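Local coordinates for 1-deoxy-D-xylulose 5-phosphate reductoisomerase (Zymomonas mobilis, PDB 1R0K), which catalyses the NADPH-dependent rearrangement and reduction of 1-deoxy-D-xylulose 5-phosphate to 2-C-methyl-D-erythritol 4-phosphate, a step of isoprenoid biosynthesis that needs a divalent metal ion, at residues E152-R165 with K218-I231. Residues are numbered along the deposited sequence; the frame is centred on the assembly and turned at random.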
loop_
_atom_site.group_PDB
_atom_site.type_symbol
_atom_site.label_atom_id
_atom_site.label_comp_id
_atom_site.label_asym_id
_atom_site.label_seq_id
_atom_site.Cartn_x
_atom_site.Cartn_y
_atom_site.Cartn_z
ATOM N N GLU B 152 -7.779 9.133 6.173
ATOM C CA GLU B 152 -7.689 7.759 6.638
ATOM C C GLU B 152 -8.553 6.805 5.823
ATOM O O GLU B 152 -8.117 5.715 5.446
ATOM C CB GLU B 152 -8.101 7.668 8.109
ATOM C CG GLU B 152 -7.177 8.385 9.093
ATOM C CD GLU B 152 -7.402 9.887 9.159
ATOM O OE1 GLU B 152 -8.452 10.377 8.682
ATOM O OE2 GLU B 152 -6.523 10.577 9.711
ATOM N N HIS B 153 -9.787 7.212 5.556
ATOM C CA HIS B 153 -10.697 6.365 4.805
ATOM C C HIS B 153 -10.238 6.146 3.382
ATOM O O HIS B 153 -10.358 5.038 2.861
ATOM C CB HIS B 153 -12.099 6.965 4.814
ATOM C CG HIS B 153 -12.663 7.128 6.186
ATOM N ND1 HIS B 153 -13.438 8.208 6.552
ATOM C CD2 HIS B 153 -12.540 6.358 7.294
ATOM C CE1 HIS B 153 -13.766 8.096 7.827
ATOM N NE2 HIS B 153 -13.234 6.983 8.300
ATOM N N ASN B 154 -9.723 7.196 2.745
ATOM C CA ASN B 154 -9.263 7.064 1.367
ATOM C C ASN B 154 -8.029 6.167 1.334
ATOM O O ASN B 154 -7.859 5.362 0.414
ATOM C CB ASN B 154 -8.945 8.442 0.773
ATOM C CG ASN B 154 -8.618 8.371 -0.701
ATOM O OD1 ASN B 154 -7.456 8.240 -1.087
ATOM N ND2 ASN B 154 -9.652 8.429 -1.539
ATOM N N ALA B 155 -7.185 6.295 2.354
ATOM C CA ALA B 155 -5.978 5.482 2.460
ATOM C C ALA B 155 -6.385 4.018 2.604
ATOM O O ALA B 155 -5.801 3.133 1.976
ATOM C CB ALA B 155 -5.159 5.919 3.673
ATOM N N ILE B 156 -7.382 3.767 3.447
ATOM C CA ILE B 156 -7.858 2.401 3.643
ATOM C C ILE B 156 -8.423 1.881 2.329
ATOM O O ILE B 156 -8.109 0.772 1.895
ATOM C CB ILE B 156 -8.941 2.337 4.725
ATOM C CG1 ILE B 156 -8.332 2.738 6.077
ATOM C CG2 ILE B 156 -9.528 0.922 4.792
ATOM C CD1 ILE B 156 -9.347 2.931 7.189
ATOM N N PHE B 157 -9.243 2.701 1.685
ATOM C CA PHE B 157 -9.842 2.324 0.419
ATOM C C PHE B 157 -8.795 1.915 -0.635
ATOM O O PHE B 157 -8.985 0.929 -1.360
ATOM C CB PHE B 157 -10.698 3.479 -0.099
ATOM C CG PHE B 157 -11.502 3.128 -1.301
ATOM C CD1 PHE B 157 -10.918 3.114 -2.562
ATOM C CD2 PHE B 157 -12.841 2.782 -1.175
ATOM C CE1 PHE B 157 -11.659 2.761 -3.677
ATOM C CE2 PHE B 157 -13.589 2.428 -2.286
ATOM C CZ PHE B 157 -12.997 2.417 -3.538
ATOM N N GLN B 158 -7.694 2.661 -0.718
ATOM C CA GLN B 158 -6.641 2.361 -1.692
ATOM C C GLN B 158 -5.863 1.082 -1.374
ATOM O O GLN B 158 -5.164 0.553 -2.228
ATOM C CB GLN B 158 -5.656 3.534 -1.803
ATOM C CG GLN B 158 -6.257 4.794 -2.434
ATOM C CD GLN B 158 -5.214 5.844 -2.776
ATOM O OE1 GLN B 158 -4.151 5.526 -3.311
ATOM N NE2 GLN B 158 -5.522 7.109 -2.487
ATOM N N CYS B 159 -5.991 0.591 -0.147
ATOM C CA CYS B 159 -5.294 -0.618 0.286
ATOM C C CYS B 159 -6.253 -1.773 0.586
ATOM O O CYS B 159 -5.817 -2.844 1.004
ATOM C CB CYS B 159 -4.495 -0.332 1.562
ATOM S SG CYS B 159 -3.294 1.011 1.438
ATOM N N PHE B 160 -7.545 -1.550 0.363
ATOM C CA PHE B 160 -8.603 -2.523 0.660
ATOM C C PHE B 160 -8.970 -3.483 -0.472
ATOM O O PHE B 160 -9.061 -3.089 -1.631
ATOM C CB PHE B 160 -9.864 -1.755 1.091
ATOM C CG PHE B 160 -10.917 -2.608 1.744
ATOM C CD1 PHE B 160 -10.838 -2.915 3.099
ATOM C CD2 PHE B 160 -11.991 -3.105 1.004
ATOM C CE1 PHE B 160 -11.816 -3.707 3.717
ATOM C CE2 PHE B 160 -12.974 -3.897 1.608
ATOM C CZ PHE B 160 -12.885 -4.199 2.971
ATOM N N PRO B 161 -9.200 -4.765 -0.145
ATOM C CA PRO B 161 -9.566 -5.733 -1.185
ATOM C C PRO B 161 -11.068 -5.649 -1.462
ATOM O O PRO B 161 -11.862 -6.388 -0.882
ATOM C CB PRO B 161 -9.172 -7.065 -0.559
ATOM C CG PRO B 161 -9.533 -6.850 0.886
ATOM C CD PRO B 161 -9.012 -5.433 1.155
ATOM N N HIS B 162 -11.455 -4.740 -2.347
ATOM C CA HIS B 162 -12.863 -4.564 -2.688
ATOM C C HIS B 162 -13.429 -5.855 -3.284
ATOM O O HIS B 162 -12.782 -6.497 -4.105
ATOM C CB HIS B 162 -13.017 -3.412 -3.690
ATOM C CG HIS B 162 -12.305 -2.156 -3.280
ATOM N ND1 HIS B 162 -12.622 -1.462 -2.132
ATOM C CD2 HIS B 162 -11.270 -1.492 -3.848
ATOM C CE1 HIS B 162 -11.810 -0.427 -2.007
ATOM N NE2 HIS B 162 -10.979 -0.423 -3.035
ATOM N N HIS B 163 -14.629 -6.237 -2.859
ATOM C CA HIS B 163 -15.275 -7.451 -3.362
ATOM C C HIS B 163 -14.660 -8.732 -2.785
ATOM O O HIS B 163 -15.038 -9.841 -3.173
ATOM C CB HIS B 163 -15.206 -7.488 -4.896
ATOM C CG HIS B 163 -15.743 -6.254 -5.551
ATOM N ND1 HIS B 163 -15.086 -5.613 -6.580
ATOM C CD2 HIS B 163 -16.867 -5.535 -5.318
ATOM C CE1 HIS B 163 -15.779 -4.551 -6.949
ATOM N NE2 HIS B 163 -16.865 -4.481 -6.200
ATOM N N ASN B 164 -13.710 -8.571 -1.868
ATOM C CA ASN B 164 -13.055 -9.704 -1.219
ATOM C C ASN B 164 -12.735 -9.355 0.232
ATOM O O ASN B 164 -11.617 -9.557 0.694
ATOM C CB ASN B 164 -11.760 -10.072 -1.951
ATOM C CG ASN B 164 -12.013 -10.837 -3.236
ATOM O OD1 ASN B 164 -12.640 -11.897 -3.225
ATOM N ND2 ASN B 164 -11.523 -10.304 -4.349
ATOM N N ARG B 165 -13.733 -8.842 0.945
ATOM C CA ARG B 165 -13.573 -8.431 2.333
ATOM C C ARG B 165 -12.954 -9.470 3.261
ATOM O O ARG B 165 -12.314 -9.111 4.247
ATOM C CB ARG B 165 -14.921 -7.996 2.915
ATOM C CG ARG B 165 -15.576 -6.848 2.176
ATOM C CD ARG B 165 -16.658 -6.206 3.036
ATOM N NE ARG B 165 -17.719 -7.148 3.377
ATOM C CZ ARG B 165 -18.658 -7.552 2.528
ATOM N NH1 ARG B 165 -18.671 -7.093 1.283
ATOM N NH2 ARG B 165 -19.579 -8.417 2.922
ATOM N N LYS B 218 -11.153 10.661 16.055
ATOM C CA LYS B 218 -10.740 9.298 15.724
ATOM C C LYS B 218 -11.859 8.304 15.967
ATOM O O LYS B 218 -12.004 7.333 15.221
ATOM C CB LYS B 218 -9.518 8.865 16.540
ATOM C CG LYS B 218 -8.203 9.302 15.953
ATOM C CD LYS B 218 -8.027 8.776 14.534
ATOM C CE LYS B 218 -7.135 9.724 13.762
ATOM N NZ LYS B 218 -6.914 9.320 12.362
ATOM N N GLY B 219 -12.633 8.534 17.025
ATOM C CA GLY B 219 -13.738 7.643 17.329
ATOM C C GLY B 219 -14.769 7.703 16.217
ATOM O O GLY B 219 -15.321 6.681 15.812
ATOM N N LEU B 220 -15.024 8.908 15.715
ATOM C CA LEU B 220 -15.992 9.091 14.641
ATOM C C LEU B 220 -15.468 8.462 13.355
ATOM O O LEU B 220 -16.228 7.891 12.572
ATOM C CB LEU B 220 -16.274 10.580 14.435
ATOM C CG LEU B 220 -16.795 11.285 15.693
ATOM C CD1 LEU B 220 -16.949 12.769 15.428
ATOM C CD2 LEU B 220 -18.121 10.675 16.108
ATOM N N GLU B 221 -14.162 8.569 13.142
ATOM C CA GLU B 221 -13.541 7.982 11.965
ATOM C C GLU B 221 -13.696 6.466 11.996
ATOM O O GLU B 221 -13.898 5.832 10.966
ATOM C CB GLU B 221 -12.059 8.363 11.908
ATOM C CG GLU B 221 -11.831 9.760 11.374
ATOM C CD GLU B 221 -10.392 10.207 11.501
ATOM O OE1 GLU B 221 -9.496 9.348 11.419
ATOM O OE2 GLU B 221 -10.161 11.424 11.666
ATOM N N LEU B 222 -13.602 5.886 13.186
ATOM C CA LEU B 222 -13.745 4.448 13.340
ATOM C C LEU B 222 -15.158 4.033 12.955
ATOM O O LEU B 222 -15.366 3.020 12.283
ATOM C CB LEU B 222 -13.482 4.047 14.790
ATOM C CG LEU B 222 -13.742 2.587 15.140
ATOM C CD1 LEU B 222 -12.843 1.679 14.313
ATOM C CD2 LEU B 222 -13.493 2.379 16.627
ATOM N N ILE B 223 -16.131 4.823 13.392
ATOM C CA ILE B 223 -17.519 4.528 13.095
ATOM C C ILE B 223 -17.733 4.581 11.590
ATOM O O ILE B 223 -18.320 3.673 11.012
ATOM C CB ILE B 223 -18.455 5.523 13.807
ATOM C CG1 ILE B 223 -18.380 5.291 15.319
ATOM C CG2 ILE B 223 -19.888 5.352 13.312
ATOM C CD1 ILE B 223 -19.164 6.290 16.135
ATOM N N GLU B 224 -17.233 5.636 10.958
ATOM C CA GLU B 224 -17.365 5.782 9.513
ATOM C C GLU B 224 -16.709 4.621 8.781
ATOM O O GLU B 224 -17.269 4.091 7.819
ATOM C CB GLU B 224 -16.706 7.073 9.045
ATOM C CG GLU B 224 -17.336 8.341 9.559
ATOM C CD GLU B 224 -16.575 9.566 9.088
ATOM O OE1 GLU B 224 -15.578 9.938 9.751
ATOM O OE2 GLU B 224 -16.962 10.135 8.043
ATOM N N ALA B 225 -15.513 4.244 9.230
ATOM C CA ALA B 225 -14.772 3.149 8.611
ATOM C C ALA B 225 -15.550 1.846 8.706
ATOM O O ALA B 225 -15.560 1.037 7.774
ATOM C CB ALA B 225 -13.414 2.992 9.281
ATOM N N PHE B 226 -16.200 1.642 9.844
ATOM C CA PHE B 226 -16.975 0.430 10.060
ATOM C C PHE B 226 -18.064 0.265 8.999
ATOM O O PHE B 226 -18.279 -0.834 8.489
ATOM C CB PHE B 226 -17.601 0.460 11.455
ATOM C CG PHE B 226 -18.512 -0.706 11.739
ATOM C CD1 PHE B 226 -17.997 -1.989 11.917
ATOM C CD2 PHE B 226 -19.892 -0.532 11.793
ATOM C CE1 PHE B 226 -18.839 -3.076 12.138
ATOM C CE2 PHE B 226 -20.742 -1.611 12.009
ATOM C CZ PHE B 226 -20.210 -2.878 12.178
ATOM N N HIS B 227 -18.749 1.354 8.662
ATOM C CA HIS B 227 -19.811 1.293 7.665
ATOM C C HIS B 227 -19.261 1.231 6.249
ATOM O O HIS B 227 -19.813 0.553 5.397
ATOM C CB HIS B 227 -20.748 2.493 7.802
ATOM C CG HIS B 227 -21.695 2.382 8.954
ATOM N ND1 HIS B 227 -21.527 3.083 10.131
ATOM C CD2 HIS B 227 -22.808 1.628 9.121
ATOM C CE1 HIS B 227 -22.496 2.765 10.971
ATOM N NE2 HIS B 227 -23.286 1.885 10.383
ATOM N N LEU B 228 -18.165 1.934 6.002
ATOM C CA LEU B 228 -17.557 1.938 4.678
ATOM C C LEU B 228 -16.998 0.593 4.244
ATOM O O LEU B 228 -17.176 0.180 3.099
ATOM C CB LEU B 228 -16.411 2.946 4.623
ATOM C CG LEU B 228 -16.731 4.431 4.512
ATOM C CD1 LEU B 228 -15.474 5.239 4.822
ATOM C CD2 LEU B 228 -17.250 4.736 3.115
ATOM N N PHE B 229 -16.317 -0.090 5.154
ATOM C CA PHE B 229 -15.667 -1.334 4.799
ATOM C C PHE B 229 -16.340 -2.639 5.195
ATOM O O PHE B 229 -15.914 -3.712 4.781
ATOM C CB PHE B 229 -14.214 -1.238 5.267
ATOM C CG PHE B 229 -13.523 -0.015 4.722
ATOM C CD1 PHE B 229 -13.275 0.098 3.355
ATOM C CD2 PHE B 229 -13.244 1.071 5.542
ATOM C CE1 PHE B 229 -12.771 1.285 2.810
ATOM C CE2 PHE B 229 -12.739 2.265 5.011
ATOM C CZ PHE B 229 -12.504 2.373 3.643
ATOM N N GLN B 230 -17.395 -2.538 5.988
ATOM C CA GLN B 230 -18.183 -3.707 6.362
ATOM C C GLN B 230 -17.448 -4.941 6.881
ATOM O O GLN B 230 -17.795 -6.063 6.516
ATOM C CB GLN B 230 -19.045 -4.109 5.161
ATOM C CG GLN B 230 -19.881 -2.965 4.590
ATOM C CD GLN B 230 -21.146 -2.688 5.390
ATOM O OE1 GLN B 230 -22.098 -3.468 5.352
ATOM N NE2 GLN B 230 -21.160 -1.576 6.119
ATOM N N ILE B 231 -16.427 -4.754 7.707
ATOM C CA ILE B 231 -15.735 -5.903 8.278
ATOM C C ILE B 231 -15.989 -5.858 9.783
ATOM O O ILE B 231 -16.322 -4.807 10.328
ATOM C CB ILE B 231 -14.202 -5.886 8.013
ATOM C CG1 ILE B 231 -13.544 -4.708 8.726
ATOM C CG2 ILE B 231 -13.926 -5.844 6.511
ATOM C CD1 ILE B 231 -12.028 -4.755 8.675
HETATM O O HOH W 1 -7.857 12.340 11.599
#
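Helices 152-159 and 218-229 run in roughly the same direction, their axes 33° apart and 10.7 Å at closest approach, with the CA atoms of His153 and Ala225 nearest each other between them. His153 is a knob in the hole formed by Glu221, Glu224, Ala225 and Leu228. Its CG stands beside the backbone N (chi1 -59°), which carries the ring across to the second helix. There NE2 donates a nearly straight bond to Glu221 O (3.0 Å, 167°), close to the ring plane; this carbonyl also accepts the helical N-H of Ala225. Leu228 CD1 makes a CH-pi contact over one face of the imidazole, and the Glu224 carboxylate stands almost perpendicular at its edge, with OE1 3.2 Å from CE1. With His153 cut back to an alanine, Glu221 O would probably lose its donor from the other helix, and a gap would open beside Leu228. Ile156 CG2 sits over one face of the Phe229 ring, 3.5 Å from its centroid, while Phe160 lies obliquely against that ring and touches Ile231 CG2 at its own edge. Arg165 NE reaches Gln230 O in a weak bond. At the other end, Lys218 NZ makes a salt bridge to Glu221 OE1 (2.7 Å) and a longer one, a weak hydrogen bond, to Glu152 OE2 (3.0 Å), and also bonds to Thr174 O; a water donates to Glu152 OE2 and Glu221 OE2. Both glutamates are predicted manganese ligands, so the helix pairing probably brings together two carboxylates of the metal site, where a bound cation would probably offset the repulsion between them.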